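Local coordinates for protein potential RNA-dependent RNA polymerase (Human picobirnavirus, PDB 5I62) that copies RNA from RNA templates, joining ribonucleoside triphosphates into new strands for both transcription and genome replication of a small double-stranded RNA virus, at residues S142-R150 against M205-R213; V153-D161 against V170-W178. All blocks are in the same frame, centred on the assembly; numbering follows the deposited sequence.

Contact 1 of 2, residues S142-R150 against M205-R213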
# COMPACT_ATOMS: atom_id res chain seq x y z
N SER A 142 -18.06 -2.40 -5.61
CA SER A 142 -18.07 -1.93 -6.99
C SER A 142 -18.04 -0.42 -7.10
O SER A 142 -18.02 0.10 -8.22
CB SER A 142 -19.32 -2.47 -7.72
OG SER A 142 -20.50 -1.90 -7.16
N GLY A 143 -18.05 0.29 -5.98
CA GLY A 143 -18.12 1.73 -6.00
C GLY A 143 -19.32 2.25 -6.78
O GLY A 143 -20.38 1.61 -6.90
N SER A 144 -19.13 3.43 -7.32
CA SER A 144 -20.10 4.11 -8.17
C SER A 144 -20.39 3.28 -9.44
O SER A 144 -19.46 2.74 -10.03
CB SER A 144 -19.50 5.49 -8.50
OG SER A 144 -20.15 6.14 -9.55
N PRO A 145 -21.68 3.14 -9.84
CA PRO A 145 -22.92 3.61 -9.22
C PRO A 145 -23.64 2.62 -8.30
O PRO A 145 -24.50 3.03 -7.51
CB PRO A 145 -23.81 3.90 -10.43
CG PRO A 145 -23.48 2.77 -11.34
CD PRO A 145 -21.94 2.58 -11.18
N TYR A 146 -23.35 1.33 -8.40
CA TYR A 146 -24.15 0.34 -7.70
C TYR A 146 -23.74 0.14 -6.25
O TYR A 146 -24.58 -0.27 -5.45
CB TYR A 146 -24.11 -1.01 -8.41
CG TYR A 146 -24.73 -0.96 -9.79
CD1 TYR A 146 -26.10 -0.74 -9.95
CD2 TYR A 146 -23.95 -1.11 -10.92
CE1 TYR A 146 -26.68 -0.68 -11.22
CE2 TYR A 146 -24.50 -1.04 -12.19
CZ TYR A 146 -25.87 -0.83 -12.33
OH TYR A 146 -26.42 -0.77 -13.58
N PHE A 147 -22.49 0.40 -5.89
CA PHE A 147 -22.03 0.23 -4.50
C PHE A 147 -22.41 -1.15 -3.95
O PHE A 147 -22.95 -1.29 -2.85
CB PHE A 147 -22.56 1.34 -3.61
CG PHE A 147 -21.68 1.63 -2.42
CD1 PHE A 147 -20.51 2.37 -2.56
CD2 PHE A 147 -22.02 1.16 -1.15
CE1 PHE A 147 -19.69 2.63 -1.46
CE2 PHE A 147 -21.22 1.42 -0.06
CZ PHE A 147 -20.06 2.16 -0.21
N SER A 148 -22.14 -2.18 -4.74
CA SER A 148 -22.37 -3.57 -4.36
C SER A 148 -21.07 -4.33 -4.48
O SER A 148 -20.01 -3.76 -4.76
CB SER A 148 -23.45 -4.23 -5.24
OG SER A 148 -24.53 -3.35 -5.45
N LYS A 149 -21.15 -5.64 -4.28
CA LYS A 149 -20.02 -6.50 -4.62
C LYS A 149 -19.88 -6.56 -6.14
O LYS A 149 -20.88 -6.72 -6.85
CB LYS A 149 -20.20 -7.89 -4.03
CG LYS A 149 -19.76 -8.00 -2.57
CD LYS A 149 -20.51 -9.07 -1.80
CE LYS A 149 -20.89 -10.23 -2.70
NZ LYS A 149 -19.75 -10.85 -3.47
N ARG A 150 -18.64 -6.41 -6.62
CA ARG A 150 -18.36 -6.46 -8.05
C ARG A 150 -19.01 -7.65 -8.72
O ARG A 150 -19.58 -7.53 -9.82
CB ARG A 150 -16.85 -6.51 -8.26
CG ARG A 150 -16.16 -5.18 -8.06
CD ARG A 150 -14.66 -5.37 -8.02
NE ARG A 150 -13.95 -4.10 -8.02
CZ ARG A 150 -12.62 -3.98 -7.99
NH1 ARG A 150 -11.86 -5.07 -7.94
NH2 ARG A 150 -12.06 -2.79 -8.01
N MET A 205 -12.32 5.11 -3.18
CA MET A 205 -12.96 3.87 -3.63
C MET A 205 -13.53 4.13 -5.02
O MET A 205 -14.52 4.85 -5.17
CB MET A 205 -14.03 3.43 -2.64
CG MET A 205 -13.48 3.00 -1.28
SD MET A 205 -14.83 2.74 -0.10
CE MET A 205 -13.90 2.19 1.31
N PHE A 206 -12.88 3.57 -6.05
CA PHE A 206 -13.15 3.93 -7.43
C PHE A 206 -14.34 3.16 -7.99
O PHE A 206 -14.61 2.05 -7.56
CB PHE A 206 -11.93 3.62 -8.31
CG PHE A 206 -10.97 4.76 -8.44
CD1 PHE A 206 -10.48 5.41 -7.32
CD2 PHE A 206 -10.55 5.19 -9.69
CE1 PHE A 206 -9.58 6.45 -7.43
CE2 PHE A 206 -9.65 6.24 -9.81
CZ PHE A 206 -9.16 6.87 -8.68
N PRO A 207 -15.04 3.75 -8.96
CA PRO A 207 -16.06 2.99 -9.70
C PRO A 207 -15.45 1.77 -10.37
O PRO A 207 -14.35 1.83 -10.93
CB PRO A 207 -16.57 3.99 -10.75
CG PRO A 207 -16.20 5.34 -10.22
CD PRO A 207 -14.89 5.12 -9.49
N PHE A 208 -16.19 0.66 -10.30
CA PHE A 208 -15.81 -0.58 -10.97
C PHE A 208 -15.42 -0.33 -12.43
O PHE A 208 -14.39 -0.83 -12.89
CB PHE A 208 -17.00 -1.56 -10.86
CG PHE A 208 -16.68 -3.00 -11.19
CD1 PHE A 208 -15.39 -3.48 -11.23
CD2 PHE A 208 -17.73 -3.90 -11.45
CE1 PHE A 208 -15.12 -4.81 -11.53
CE2 PHE A 208 -17.47 -5.23 -11.76
CZ PHE A 208 -16.16 -5.69 -11.80
N ALA A 209 -16.23 0.45 -13.16
CA ALA A 209 -15.95 0.69 -14.58
C ALA A 209 -14.59 1.36 -14.78
O ALA A 209 -13.84 1.01 -15.71
CB ALA A 209 -17.06 1.53 -15.21
N VAL A 210 -14.25 2.33 -13.94
CA VAL A 210 -12.94 2.97 -14.06
C VAL A 210 -11.83 1.97 -13.76
O VAL A 210 -10.85 1.88 -14.50
CB VAL A 210 -12.83 4.21 -13.14
CG1 VAL A 210 -11.40 4.84 -13.23
CG2 VAL A 210 -13.88 5.25 -13.50
N ASN A 211 -11.97 1.21 -12.67
CA ASN A 211 -10.94 0.24 -12.31
C ASN A 211 -10.74 -0.81 -13.40
O ASN A 211 -9.61 -1.20 -13.70
CB ASN A 211 -11.28 -0.43 -10.98
CG ASN A 211 -10.82 0.37 -9.77
OD1 ASN A 211 -9.92 1.22 -9.86
ND2 ASN A 211 -11.43 0.10 -8.64
N ILE A 212 -11.83 -1.29 -14.02
CA ILE A 212 -11.70 -2.20 -15.16
C ILE A 212 -10.87 -1.57 -16.28
O ILE A 212 -9.93 -2.18 -16.80
CB ILE A 212 -13.09 -2.62 -15.68
CG1 ILE A 212 -13.85 -3.42 -14.64
CG2 ILE A 212 -12.94 -3.41 -16.99
CD1 ILE A 212 -15.35 -3.64 -15.00
N ARG A 213 -11.22 -0.35 -16.68
CA ARG A 213 -10.49 0.27 -17.78
C ARG A 213 -9.03 0.50 -17.42
O ARG A 213 -8.13 0.25 -18.24
CB ARG A 213 -11.17 1.58 -18.18
CG ARG A 213 -12.44 1.37 -19.01
CD ARG A 213 -12.04 0.82 -20.34
NE ARG A 213 -11.77 1.89 -21.28
CZ ARG A 213 -10.88 1.86 -22.26
NH1 ARG A 213 -10.09 0.81 -22.44
NH2 ARG A 213 -10.77 2.91 -23.04
O HOH W 1 -18.85 1.42 -12.29
O HOH W 2 -16.82 4.92 -6.66
O HOH W 3 -14.63 -1.13 -7.82

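Contact 2 of 2, residues V153-D161 against V170-W178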
# COMPACT_ATOMS: atom_id res chain seq x y z
N VAL A 153 -22.51 -7.26 -10.18
CA VAL A 153 -22.85 -6.20 -11.12
C VAL A 153 -22.03 -6.25 -12.40
O VAL A 153 -22.07 -5.32 -13.20
CB VAL A 153 -22.76 -4.81 -10.45
CG1 VAL A 153 -23.79 -4.69 -9.33
CG2 VAL A 153 -21.30 -4.54 -9.93
N VAL A 154 -21.29 -7.34 -12.62
CA VAL A 154 -20.43 -7.43 -13.80
C VAL A 154 -21.24 -7.22 -15.08
O VAL A 154 -20.86 -6.43 -15.96
CB VAL A 154 -19.69 -8.78 -13.84
CG1 VAL A 154 -19.02 -8.97 -15.18
CG2 VAL A 154 -18.66 -8.87 -12.72
N SER A 155 -22.39 -7.90 -15.17
CA SER A 155 -23.16 -7.86 -16.41
C SER A 155 -23.76 -6.48 -16.64
O SER A 155 -24.00 -6.09 -17.78
CB SER A 155 -24.27 -8.92 -16.39
OG SER A 155 -25.19 -8.65 -15.35
N LYS A 156 -23.99 -5.72 -15.57
CA LYS A 156 -24.47 -4.35 -15.70
C LYS A 156 -23.36 -3.35 -15.98
O LYS A 156 -23.65 -2.19 -16.30
CB LYS A 156 -25.20 -3.93 -14.43
CG LYS A 156 -26.44 -4.75 -14.12
CD LYS A 156 -27.22 -4.08 -12.99
CE LYS A 156 -27.54 -5.07 -11.88
NZ LYS A 156 -27.98 -4.38 -10.63
N THR A 157 -22.09 -3.76 -15.85
CA THR A 157 -20.97 -2.83 -15.92
C THR A 157 -20.27 -2.87 -17.27
O THR A 157 -19.96 -1.82 -17.84
CB THR A 157 -19.97 -3.13 -14.79
OG1 THR A 157 -20.62 -2.99 -13.54
CG2 THR A 157 -18.79 -2.13 -14.83
N ILE A 158 -20.00 -4.06 -17.79
CA ILE A 158 -19.30 -4.17 -19.07
C ILE A 158 -20.27 -4.50 -20.20
O ILE A 158 -21.29 -5.13 -19.97
CB ILE A 158 -18.16 -5.21 -18.98
CG1 ILE A 158 -18.70 -6.59 -18.63
CG2 ILE A 158 -17.12 -4.77 -17.95
CD1 ILE A 158 -17.61 -7.68 -18.68
N PRO A 159 -19.97 -4.07 -21.44
CA PRO A 159 -18.80 -3.26 -21.78
C PRO A 159 -18.95 -1.83 -21.28
O PRO A 159 -20.07 -1.33 -21.15
CB PRO A 159 -18.77 -3.31 -23.31
CG PRO A 159 -20.22 -3.39 -23.67
CD PRO A 159 -20.82 -4.31 -22.62
N CYS A 160 -17.82 -1.19 -20.97
CA CYS A 160 -17.85 0.15 -20.41
C CYS A 160 -16.82 1.03 -21.10
O CYS A 160 -15.83 0.56 -21.66
CB CYS A 160 -17.62 0.14 -18.88
SG CYS A 160 -16.07 -0.61 -18.32
N ASP A 161 -17.09 2.33 -21.06
CA ASP A 161 -16.24 3.38 -21.61
C ASP A 161 -16.26 4.50 -20.58
O ASP A 161 -17.35 4.92 -20.17
CB ASP A 161 -16.77 3.86 -22.96
CG ASP A 161 -15.91 4.96 -23.58
OD1 ASP A 161 -14.67 4.94 -23.39
OD2 ASP A 161 -16.47 5.84 -24.26
N VAL A 170 -17.49 10.68 -17.17
CA VAL A 170 -18.58 10.00 -17.85
C VAL A 170 -18.30 8.50 -17.85
O VAL A 170 -17.19 8.07 -18.16
CB VAL A 170 -18.76 10.54 -19.28
CG1 VAL A 170 -19.81 9.73 -20.03
CG2 VAL A 170 -19.11 12.03 -19.24
N MET A 171 -19.31 7.70 -17.48
CA MET A 171 -19.20 6.24 -17.49
C MET A 171 -20.37 5.67 -18.28
O MET A 171 -21.50 5.67 -17.80
CB MET A 171 -19.16 5.68 -16.08
CG MET A 171 -18.13 6.36 -15.18
SD MET A 171 -17.77 5.42 -13.70
CE MET A 171 -19.43 5.18 -13.00
N ARG A 172 -20.09 5.17 -19.48
CA ARG A 172 -21.08 4.41 -20.25
C ARG A 172 -20.92 2.94 -19.89
O ARG A 172 -19.86 2.36 -20.12
CB ARG A 172 -20.91 4.62 -21.75
CG ARG A 172 -21.42 5.93 -22.30
CD ARG A 172 -22.95 5.95 -22.42
NE ARG A 172 -23.51 4.89 -23.27
CZ ARG A 172 -24.82 4.68 -23.44
NH1 ARG A 172 -25.71 5.47 -22.84
NH2 ARG A 172 -25.24 3.69 -24.23
N GLN A 173 -21.97 2.33 -19.35
CA GLN A 173 -21.91 0.96 -18.86
C GLN A 173 -23.08 0.20 -19.45
O GLN A 173 -24.22 0.45 -19.06
CB GLN A 173 -21.95 0.90 -17.33
CG GLN A 173 -20.88 1.71 -16.64
CD GLN A 173 -20.97 1.64 -15.13
OE1 GLN A 173 -20.14 2.24 -14.44
NE2 GLN A 173 -21.97 0.89 -14.60
N ASN A 174 -22.79 -0.72 -20.38
CA ASN A 174 -23.79 -1.58 -21.01
C ASN A 174 -25.13 -0.88 -21.21
O ASN A 174 -26.14 -1.30 -20.63
CB ASN A 174 -23.99 -2.86 -20.18
CG ASN A 174 -24.75 -3.93 -20.93
OD1 ASN A 174 -24.89 -3.85 -22.14
ND2 ASN A 174 -25.25 -4.93 -20.21
N GLY A 175 -25.15 0.22 -21.98
CA GLY A 175 -26.41 0.89 -22.30
C GLY A 175 -26.83 2.00 -21.37
O GLY A 175 -27.76 2.74 -21.70
N ARG A 176 -26.19 2.16 -20.21
CA ARG A 176 -26.46 3.23 -19.28
C ARG A 176 -25.36 4.29 -19.36
O ARG A 176 -24.21 3.97 -19.63
CB ARG A 176 -26.53 2.71 -17.84
CG ARG A 176 -27.67 1.76 -17.54
CD ARG A 176 -27.32 0.32 -17.88
NE ARG A 176 -28.03 -0.63 -17.02
CZ ARG A 176 -27.91 -1.95 -17.12
NH1 ARG A 176 -27.13 -2.47 -18.06
NH2 ARG A 176 -28.57 -2.75 -16.29
N GLU A 177 -25.72 5.54 -19.10
CA GLU A 177 -24.72 6.58 -18.86
C GLU A 177 -24.85 7.05 -17.42
O GLU A 177 -25.89 7.57 -17.02
CB GLU A 177 -24.85 7.78 -19.80
CG GLU A 177 -23.90 8.90 -19.33
CD GLU A 177 -23.67 10.01 -20.34
OE1 GLU A 177 -23.97 9.84 -21.54
OE2 GLU A 177 -23.17 11.06 -19.90
N TRP A 178 -23.80 6.83 -16.64
CA TRP A 178 -23.70 7.33 -15.27
C TRP A 178 -22.66 8.44 -15.20
O TRP A 178 -21.84 8.63 -16.10
CB TRP A 178 -23.31 6.21 -14.30
CG TRP A 178 -24.19 4.99 -14.27
CD1 TRP A 178 -24.02 3.83 -14.97
CD2 TRP A 178 -25.36 4.81 -13.46
NE1 TRP A 178 -25.02 2.93 -14.66
CE2 TRP A 178 -25.85 3.51 -13.74
CE3 TRP A 178 -26.04 5.61 -12.54
CZ2 TRP A 178 -26.98 2.99 -13.10
CZ3 TRP A 178 -27.17 5.09 -11.92
CH2 TRP A 178 -27.63 3.80 -12.21
O HOH W 4 -24.84 0.18 -15.41

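Contact 1 of 2, residues S142-R150 against M205-R213
Ser142 opens the contact by handing its carbonyl O to the backbone N of Phe208, 2.8 Å away, at the first turn of a helix whose N-cap is Pro207. At the other end of the same serine, OG accepts the backbone N-H of Ser148 and ties the loop into a closed bend. Gly143 follows with a positive phi (56°), and a CB here would run into the carbonyl O of Phe206, so glycine suits both the backbone and the close passage over Pro207. Ser144 lays its CB against the pyrrolidine ring, CB to Pro207 CG 3.7 Å, while its OG is hydrogen-bonded to Tyr11 O. Two waters clamp its backbone: one links Ser144 O to the N of Ala209, the other links Ser144 N to Met205 O. Arg150 returns to the helix from the far end of the loop. Its methylenes run over one face of the Phe208 ring, with CG 3.5 Å from the ring centroid and only 7° off the normal, a CH-pi contact. The chain is extended from CG to NE, and the guanidinium lies nearly parallel to the ring, their planes 15° apart. Ile212 CD1 covers the opposite face, so the phenyl is sandwiched between aliphatic groups. Arg150 NH1 bonds to Lys137 O, anchoring the cation. The loop thus joins the N-terminal end of helix 208-228 to the start of helix 150-157, while strand 168-173 lends Met171 to Ser144 and Pro207.

Contact 2 of 2, residues V153-D161 against V170-W178
Strands 160-165 and 168-173 form an antiparallel beta hairpin, and Asp161 and Arg172 are a hydrogen-bonded pair within it: Asp161 N reaches Arg172 O at 2.9 Å, and Arg172 N reaches Asp161 O at 2.8 Å. Next to them Cys160 and Gln173 make a non-hydrogen-bonded pair, where Cys160 CA lies 3.0 Å from Arg172 O, a CA-H...O contact. This is the close-knit part. Small Cys160 suits a buried position, and Gln173 CB rests 3.4 Å from Thr157 O. Thr157 itself turns its hydroxyl back to Val153 O, a bond within the last turn of helix 150-157 that satisfies this buried polar group. Asp161 points its carboxylate elsewhere, to a salt bridge with Arg296.

Toward the exposed end the chain reverses in a type I' turn from Gln173 to Arg176, with Asn174 and Gly175 taking the positive phi angles that such a turn demands. Asn174 grips 153-161 twice, through its backbone N to Pro159 O and through ND2 to Ser155 O (3.0 Å). With CG anti to the backbone N (chi1 -167°), the amide reaches the end of the helix, though Ser155 O sits 27° out of its plane. Packing is looser where Arg176 passes Lys156: its NH2 lies alongside the lysine methylenes, 3.6 Å from Lys156 CG, and Lys156 O sits over one face of the guanidinium. Arg176 NH1 turns back to Asn174 O, which steadies the turn. Between helix and strands lies one water, which donates to Lys156 O and accepts from Gln173 NE2 and, at 2.9 Å, from the indole Trp178 NE1.

Overall arrangement
Contact 1 and contact 2 have centres about 10 Å apart and share one patch of packing. The chain leaves loop 142-150, runs through helix 150-157 and the hairpin of contact 2, and comes back along strand 199-205 to the helix of contact 1. Four packing contacts join them: Ala209 CB lies 3.3 Å from Gln173 OE1, Pro207 CB 3.5 Å from Met171 SD, Pro145 CG 3.5 Å from Trp178 CE2, and Tyr146 OH 3.5 Å from Lys156 CD. Tyr146 also forms a cation-pi pair with Lys156. Both lie on the same side of the chain's centre, the centre of contact 1 about 19 Å from it and that of contact 2 about 28 Å, so contact 2 is the more peripheral.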